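Local structure of phosphopantothenoylcysteine decarboxylase (Cryptococcus neoformans, 6EOA) at residues 145-150 with 158-163; 187-192 with 198-203; 168-173 with 230-235. The protein binds flavin mononucleotide between the subunits of a trimer and probably acts as a phosphopantothenoylcysteine decarboxylase in coenzyme A biosynthesis. All coordinates share one frame; numbering follows the deposited sequence.

Contact 1 of 3, residues 145-150 with 158-163. With FMN (flavin mononucleotide), chain B.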
# COMPACT_ATOMS: atom_id res chain seq x y z
N ALA A 145 -10.17 -3.56 0.57
CA ALA A 145 -9.80 -2.20 0.95
C ALA A 145 -9.03 -1.49 -0.17
O ALA A 145 -9.27 -0.32 -0.46
CB ALA A 145 -8.97 -2.21 2.23
N LYS A 146 -8.12 -2.21 -0.81
CA LYS A 146 -7.34 -1.64 -1.92
C LYS A 146 -8.23 -1.29 -3.11
O LYS A 146 -8.07 -0.23 -3.72
CB LYS A 146 -6.24 -2.59 -2.37
CG LYS A 146 -5.08 -2.73 -1.39
CD LYS A 146 -3.82 -3.09 -2.15
CE LYS A 146 -3.01 -4.17 -1.44
NZ LYS A 146 -2.26 -3.66 -0.26
N ILE A 147 -9.16 -2.19 -3.43
CA ILE A 147 -10.11 -1.96 -4.52
C ILE A 147 -10.97 -0.73 -4.23
O ILE A 147 -11.13 0.14 -5.09
CB ILE A 147 -11.02 -3.18 -4.75
CG1 ILE A 147 -10.20 -4.36 -5.30
CG2 ILE A 147 -12.15 -2.84 -5.71
CD1 ILE A 147 -10.94 -5.68 -5.29
N ALA A 148 -11.52 -0.68 -3.02
CA ALA A 148 -12.36 0.44 -2.60
C ALA A 148 -11.56 1.73 -2.58
O ALA A 148 -12.10 2.81 -2.81
CB ALA A 148 -12.97 0.17 -1.24
N GLY A 149 -10.26 1.62 -2.30
CA GLY A 149 -9.39 2.78 -2.24
C GLY A 149 -8.84 3.20 -3.59
O GLY A 149 -8.30 4.30 -3.73
N GLY A 150 -8.98 2.34 -4.60
CA GLY A 150 -8.52 2.66 -5.94
C GLY A 150 -7.03 2.45 -6.11
O GLY A 150 -6.45 2.84 -7.12
N SER A 158 -4.27 -3.52 -10.79
CA SER A 158 -4.14 -2.80 -12.06
C SER A 158 -5.16 -3.33 -13.07
O SER A 158 -5.75 -2.56 -13.83
CB SER A 158 -2.72 -2.94 -12.62
OG SER A 158 -1.82 -2.07 -11.95
N LEU A 159 -5.36 -4.64 -13.07
CA LEU A 159 -6.34 -5.27 -13.95
C LEU A 159 -7.75 -4.77 -13.65
O LEU A 159 -8.48 -4.36 -14.56
CB LEU A 159 -6.29 -6.79 -13.82
CG LEU A 159 -7.44 -7.56 -14.48
CD1 LEU A 159 -7.55 -7.21 -15.96
CD2 LEU A 159 -7.27 -9.06 -14.29
N LEU A 160 -8.14 -4.80 -12.38
CA LEU A 160 -9.46 -4.35 -11.96
C LEU A 160 -9.67 -2.87 -12.27
O LEU A 160 -10.74 -2.47 -12.72
CB LEU A 160 -9.67 -4.61 -10.47
CG LEU A 160 -9.93 -6.08 -10.10
CD1 LEU A 160 -9.63 -6.33 -8.63
CD2 LEU A 160 -11.36 -6.46 -10.43
N ARG A 161 -8.64 -2.06 -12.02
CA ARG A 161 -8.72 -0.62 -12.26
C ARG A 161 -8.84 -0.30 -13.74
O ARG A 161 -9.45 0.70 -14.12
CB ARG A 161 -7.49 0.08 -11.68
CG ARG A 161 -7.58 1.60 -11.64
CD ARG A 161 -8.58 2.07 -10.58
NE ARG A 161 -8.07 3.20 -9.81
CZ ARG A 161 -8.06 4.45 -10.25
NH1 ARG A 161 -8.52 4.74 -11.46
NH2 ARG A 161 -7.58 5.42 -9.48
N ALA A 162 -8.28 -1.17 -14.58
CA ALA A 162 -8.24 -0.92 -16.02
C ALA A 162 -9.46 -1.46 -16.76
O ALA A 162 -9.64 -1.18 -17.94
CB ALA A 162 -6.98 -1.52 -16.62
N LEU A 163 -10.29 -2.24 -16.07
CA LEU A 163 -11.46 -2.86 -16.70
C LEU A 163 -12.40 -1.85 -17.35
O LEU A 163 -12.47 -0.69 -16.93
CB LEU A 163 -12.25 -3.68 -15.69
CG LEU A 163 -11.68 -5.04 -15.28
CD1 LEU A 163 -12.66 -5.73 -14.36
CD2 LEU A 163 -11.39 -5.89 -16.50
N1 FMN B . -0.41 3.00 -14.58
C2 FMN B . -0.89 4.25 -14.91
O2 FMN B . -1.61 4.86 -14.12
N3 FMN B . -0.56 4.81 -16.13
C4 FMN B . 0.24 4.13 -17.03
O4 FMN B . 0.53 4.64 -18.11
C4A FMN B . 0.73 2.87 -16.69
N5 FMN B . 1.54 2.17 -17.57
C5A FMN B . 2.02 0.92 -17.23
C6 FMN B . 2.84 0.22 -18.11
C7 FMN B . 3.33 -1.03 -17.76
C7M FMN B . 4.21 -1.79 -18.72
C8 FMN B . 3.00 -1.59 -16.53
C8M FMN B . 3.51 -2.94 -16.13
C9 FMN B . 2.18 -0.89 -15.65
C9A FMN B . 1.69 0.37 -15.99
N10 FMN B . 0.88 1.06 -15.11
C10 FMN B . 0.40 2.31 -15.46
C1' FMN B . 0.52 0.47 -13.79
C2' FMN B . 1.46 0.99 -12.71
O2' FMN B . 2.80 0.96 -13.15
C3' FMN B . 1.32 0.16 -11.44
O3' FMN B . 0.04 0.41 -10.90
C4' FMN B . 2.40 0.54 -10.43
O4' FMN B . 2.46 -0.43 -9.40
C5' FMN B . 2.11 1.91 -9.84
O5' FMN B . 3.23 2.35 -9.10
P FMN B . 3.42 3.92 -8.78
O1P FMN B . 2.44 4.32 -7.70
O2P FMN B . 3.18 4.77 -10.01
O3P FMN B . 4.84 4.13 -8.31
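Ile147 and Leu160 meet through their outermost methyls, joining two successive helices, 141-149 and 155-162, on one face of the parallel sheet in the Rossmann-like fold of the HFCD flavoproteins. The tight part of the contact is apolar and small. CD1 of Ile147 lies 3.6 Å from CD1 of Leu160, the two side chains crossing at a slant, with CG1 of Ile147 just behind. In Ile147 the CG1 branch stands anti to the carbonyl carbon (chi1 -68°), and from there CD1 extends to Leu160. Ile136 of strand 133-139 packs on both side chains from the sheet, and Tyr198 also touches both.

The other end of the contact is polar, looser, and belongs to the subunit boundary. Helix 141-149 ends in a Schellman motif: Gly150 has positive phi, and its N is 3.1 Å from Ile147 O and, in a weak bond, 2.9 Å from Lys146 O. Beyond that turn, the carbonyl of Gly150 faces the second helix and takes a hydrogen bond from Arg161. The arginine chain leaves with CG anti to its backbone nitrogen, then bends at chi2 and chi3, which carries the guanidinium round to Gly150; its NH1 has a further partner in Thr185 of the second subunit. Nearer the flavin, Ser158 gives a hydrogen bond to Cys152 O, and its OG is 3.3 Å from O3' of the flavin mononucleotide. The flavin is hydrogen-bonded to Cys152 O and to several residues of the second subunit. In the Arg161 NE to Gly150 O bond, 3.2 Å long, the N-H points at the oxygen at 165°, and that oxygen lies only 9° out of the guanidinium plane.

Contact 2 of 3, residues 187-192 with 198-203; sequences RHLAVV and YLVSGP
This is a helix-to-strand contact across a short connection: helix 183-195 packs against residues 198-200, at the outermost strand on one side of the parallel sheet within this chain. One backbone hydrogen bond joins the two, from Tyr198 N to Val192 O, 3.1 Å long and bent to 150° at the hydrogen. Around it the side chains close in. CG1 of Val192, anti to the backbone nitrogen (chi1 157°), sits 3.5 Å from CB of Tyr198 and 3.6 Å from its CD2, approaching the ring obliquely, with the two side chains crossing at about a right angle. Tyr198 also packs on Val169 and Val171 of the neighbouring strand, so its ring is buried between helix 183-195 and the sheet. One helical turn earlier in the chain the packing is slacker: Leu189 CD2 reaches Val200 CG1 at 4.2 Å, again with the side chains nearly perpendicular. Tyr180 packs on Leu189 as well. Between strands 169-173 and 199-200, helix 183-195 thus forms part of a right-handed beta-alpha-beta crossover, the recurring unit of Rossmann-like flavoproteins.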
# COMPACT_ATOMS: atom_id res chain seq x y z
N ARG A 187 -18.44 -0.57 4.61
CA ARG A 187 -18.22 0.66 3.85
C ARG A 187 -17.50 0.38 2.53
O ARG A 187 -17.72 1.06 1.53
CB ARG A 187 -17.43 1.66 4.69
CG ARG A 187 -17.12 2.97 3.97
CD ARG A 187 -16.37 3.94 4.86
NE ARG A 187 -17.20 4.41 5.97
CZ ARG A 187 -16.75 5.15 6.98
NH1 ARG A 187 -15.47 5.51 7.04
NH2 ARG A 187 -17.59 5.53 7.94
N HIS A 188 -16.63 -0.63 2.52
CA HIS A 188 -15.90 -1.00 1.31
C HIS A 188 -16.76 -1.84 0.38
O HIS A 188 -16.69 -1.70 -0.85
CB HIS A 188 -14.61 -1.76 1.65
CG HIS A 188 -13.60 -0.93 2.37
ND1 HIS A 188 -12.48 -1.47 2.97
CD2 HIS A 188 -13.53 0.41 2.60
CE1 HIS A 188 -11.77 -0.50 3.53
NE2 HIS A 188 -12.39 0.64 3.31
N LEU A 189 -17.58 -2.72 0.96
CA LEU A 189 -18.54 -3.49 0.18
C LEU A 189 -19.51 -2.54 -0.50
O LEU A 189 -19.93 -2.77 -1.63
CB LEU A 189 -19.30 -4.49 1.05
CG LEU A 189 -18.54 -5.68 1.63
CD1 LEU A 189 -19.45 -6.50 2.54
CD2 LEU A 189 -17.96 -6.56 0.52
N ALA A 190 -19.85 -1.46 0.20
CA ALA A 190 -20.75 -0.44 -0.34
C ALA A 190 -20.13 0.27 -1.54
O ALA A 190 -20.77 0.41 -2.58
CB ALA A 190 -21.12 0.56 0.74
N VAL A 191 -18.89 0.73 -1.38
CA VAL A 191 -18.16 1.37 -2.46
C VAL A 191 -18.01 0.43 -3.65
O VAL A 191 -18.30 0.79 -4.79
CB VAL A 191 -16.76 1.83 -1.99
CG1 VAL A 191 -15.89 2.21 -3.19
CG2 VAL A 191 -16.87 2.99 -1.02
N VAL A 192 -17.58 -0.79 -3.38
CA VAL A 192 -17.38 -1.80 -4.41
C VAL A 192 -18.68 -2.13 -5.16
O VAL A 192 -18.67 -2.35 -6.38
CB VAL A 192 -16.76 -3.07 -3.78
CG1 VAL A 192 -17.04 -4.30 -4.60
CG2 VAL A 192 -15.26 -2.88 -3.58
N TYR A 198 -19.64 -3.89 -8.89
CA TYR A 198 -19.19 -5.26 -8.68
C TYR A 198 -20.29 -6.08 -8.00
O TYR A 198 -21.05 -5.56 -7.18
CB TYR A 198 -17.92 -5.32 -7.83
CG TYR A 198 -16.67 -4.72 -8.45
CD1 TYR A 198 -16.71 -4.03 -9.65
CD2 TYR A 198 -15.43 -4.87 -7.82
CE1 TYR A 198 -15.56 -3.49 -10.21
CE2 TYR A 198 -14.28 -4.33 -8.37
CZ TYR A 198 -14.35 -3.64 -9.56
OH TYR A 198 -13.21 -3.11 -10.12
N LEU A 199 -20.37 -7.36 -8.34
CA LEU A 199 -21.31 -8.27 -7.69
C LEU A 199 -20.63 -8.96 -6.52
O LEU A 199 -19.52 -9.47 -6.65
CB LEU A 199 -21.84 -9.30 -8.67
CG LEU A 199 -22.78 -8.78 -9.76
CD1 LEU A 199 -23.22 -9.93 -10.65
CD2 LEU A 199 -23.98 -8.08 -9.15
N VAL A 200 -21.30 -8.98 -5.37
CA VAL A 200 -20.72 -9.59 -4.18
C VAL A 200 -21.39 -10.90 -3.84
O VAL A 200 -22.54 -10.92 -3.39
CB VAL A 200 -20.81 -8.65 -2.96
CG1 VAL A 200 -20.16 -9.30 -1.74
CG2 VAL A 200 -20.17 -7.32 -3.26
N SER A 201 -20.68 -12.00 -4.06
CA SER A 201 -21.10 -13.28 -3.50
C SER A 201 -20.67 -13.29 -2.05
O SER A 201 -19.65 -13.90 -1.70
CB SER A 201 -20.50 -14.45 -4.27
OG SER A 201 -20.95 -15.68 -3.75
N GLY A 202 -21.43 -12.58 -1.21
CA GLY A 202 -21.10 -12.37 0.18
C GLY A 202 -20.78 -13.67 0.88
O GLY A 202 -21.25 -14.73 0.47
N PRO A 203 -19.97 -13.60 1.95
CA PRO A 203 -19.49 -14.81 2.63
C PRO A 203 -20.63 -15.59 3.27
O PRO A 203 -21.73 -15.05 3.44
CB PRO A 203 -18.54 -14.26 3.69
CG PRO A 203 -19.08 -12.90 3.98
CD PRO A 203 -19.58 -12.37 2.67

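Contact 3 of 3, residues 168-173 with 230-235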
# COMPACT_ATOMS: atom_id res chain seq x y z
N PRO A 168 -18.15 -7.76 -16.28
CA PRO A 168 -18.68 -7.92 -14.92
C PRO A 168 -17.63 -8.44 -13.94
O PRO A 168 -16.67 -9.11 -14.34
CB PRO A 168 -19.81 -8.94 -15.11
CG PRO A 168 -19.45 -9.69 -16.35
CD PRO A 168 -18.77 -8.70 -17.24
N VAL A 169 -17.81 -8.13 -12.66
CA VAL A 169 -16.89 -8.56 -11.62
C VAL A 169 -17.63 -9.21 -10.47
O VAL A 169 -18.60 -8.65 -9.95
CB VAL A 169 -16.05 -7.39 -11.07
CG1 VAL A 169 -15.19 -7.85 -9.90
CG2 VAL A 169 -15.20 -6.78 -12.16
N ILE A 170 -17.19 -10.40 -10.07
CA ILE A 170 -17.75 -11.08 -8.91
C ILE A 170 -16.73 -11.12 -7.79
O ILE A 170 -15.64 -11.68 -7.94
CB ILE A 170 -18.20 -12.50 -9.24
CG1 ILE A 170 -19.26 -12.48 -10.35
CG2 ILE A 170 -18.74 -13.18 -7.99
CD1 ILE A 170 -19.65 -13.86 -10.83
N VAL A 171 -17.08 -10.54 -6.65
CA VAL A 171 -16.20 -10.51 -5.49
C VAL A 171 -16.69 -11.46 -4.40
O VAL A 171 -17.84 -11.38 -3.97
CB VAL A 171 -16.09 -9.09 -4.91
CG1 VAL A 171 -15.01 -9.04 -3.85
CG2 VAL A 171 -15.78 -8.11 -6.02
N CYS A 172 -15.82 -12.36 -3.97
CA CYS A 172 -16.17 -13.31 -2.92
C CYS A 172 -15.32 -13.08 -1.69
O CYS A 172 -14.24 -13.67 -1.55
CB CYS A 172 -15.99 -14.74 -3.42
SG CYS A 172 -16.71 -15.04 -5.06
N PRO A 173 -15.80 -12.21 -0.78
CA PRO A 173 -15.05 -11.92 0.44
C PRO A 173 -14.81 -13.18 1.25
O PRO A 173 -15.68 -14.05 1.32
CB PRO A 173 -15.97 -10.94 1.19
CG PRO A 173 -16.85 -10.36 0.13
CD PRO A 173 -17.06 -11.46 -0.86
N GLU A 230 -20.76 -20.57 -14.28
CA GLU A 230 -21.42 -21.24 -15.39
C GLU A 230 -22.75 -20.58 -15.73
O GLU A 230 -23.21 -20.63 -16.88
CB GLU A 230 -21.63 -22.72 -15.08
CG GLU A 230 -20.74 -23.66 -15.88
CD GLU A 230 -20.12 -24.75 -15.02
OE1 GLU A 230 -20.62 -24.99 -13.91
OE2 GLU A 230 -19.12 -25.36 -15.47
N GLY A 231 -23.37 -19.95 -14.74
CA GLY A 231 -24.59 -19.19 -14.95
C GLY A 231 -24.35 -17.95 -15.79
O GLY A 231 -25.23 -17.51 -16.53
N PHE A 232 -23.15 -17.39 -15.68
CA PHE A 232 -22.76 -16.25 -16.49
C PHE A 232 -22.35 -16.68 -17.89
O PHE A 232 -22.60 -15.97 -18.87
CB PHE A 232 -21.61 -15.48 -15.84
CG PHE A 232 -22.06 -14.38 -14.93
CD1 PHE A 232 -22.24 -13.10 -15.41
CD2 PHE A 232 -22.32 -14.63 -13.59
CE1 PHE A 232 -22.66 -12.08 -14.58
CE2 PHE A 232 -22.75 -13.62 -12.75
CZ PHE A 232 -22.92 -12.34 -13.25
N ALA A 233 -21.72 -17.85 -17.98
CA ALA A 233 -21.38 -18.43 -19.27
C ALA A 233 -22.64 -18.65 -20.09
O ALA A 233 -22.67 -18.37 -21.29
CB ALA A 233 -20.62 -19.74 -19.09
N THR A 234 -23.69 -19.14 -19.43
CA THR A 234 -24.99 -19.35 -20.06
C THR A 234 -25.56 -18.04 -20.60
O THR A 234 -25.97 -17.97 -21.76
CB THR A 234 -25.99 -19.97 -19.07
OG1 THR A 234 -25.52 -21.26 -18.66
CG2 THR A 234 -27.36 -20.12 -19.72
N MET A 235 -25.58 -17.01 -19.75
CA MET A 235 -26.00 -15.67 -20.16
C MET A 235 -25.27 -15.20 -21.41
O MET A 235 -25.88 -14.66 -22.33
CB MET A 235 -25.73 -14.67 -19.03
CG MET A 235 -26.90 -14.41 -18.10
SD MET A 235 -26.56 -12.97 -17.07
CE MET A 235 -26.40 -11.69 -18.32
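Phe232 of helix 222-237 packs against Pro168 and Ile170, the one just before strand 169-173 and the other near its beginning. Glu230, the first residue of 230-235, bonds both within its own helix and beyond it: its carbonyl oxygen accepts both Thr234 N and Thr234 OG1, each at 3.0 Å, and its OE2 is hydrogen-bonded to Ser60. Gly231 follows, and its carbonyl accepts the amide of Met235 in the regular helical pattern.

At Phe232 the helix meets the sheet. CE2 of its ring lies 3.7 Å from CD1 of Ile170 and CE1 lies 4.3 Å from CB of Pro168, so CE2 and CE1 take different partners, both approaching obliquely. Ile170 and Phe232 extend toward each other from opposite directions, and with CG1 of Ile170 anti to its carbonyl carbon (chi1 -59°) the CD1 methyl is the part that meets the ring. In this alpha/beta sandwich with a central parallel sheet, helix 222-237 covers the face opposite to that carrying helices 141-149 and 155-162. Leu199 of the edge strand and Phe35 of strand 35-41 also touch Phe232. Ala233, next in the chain, turns to Phe35 too. Thr234 comes a turn after Glu230, and its OG1 and N approach the oxygen of Glu230 from opposite faces of the carbonyl plane.

The three contacts lie about the half of the parallel sheet that runs from strand 133-139 to strand 199-200, contacts 1 and 3 on opposite faces. Centre to centre, contact 1 is about 13 Å from contact 2 and about 18 Å from contact 3, and the latter two are about 14 Å apart. Contact 1 closes before the others open; contact 2 is nested in the loop closed by contact 3. Contacts 2 and 3 share neighbouring strands, joined where Leu199 N and O lie 2.7 Å from Val169 O and Val171 N. Leu160 and Leu163 of contact 1 also touch Val169. The helices of contacts 1 and 2 lie at subunit boundaries, whereas no other chain of the assembly touches contact 3.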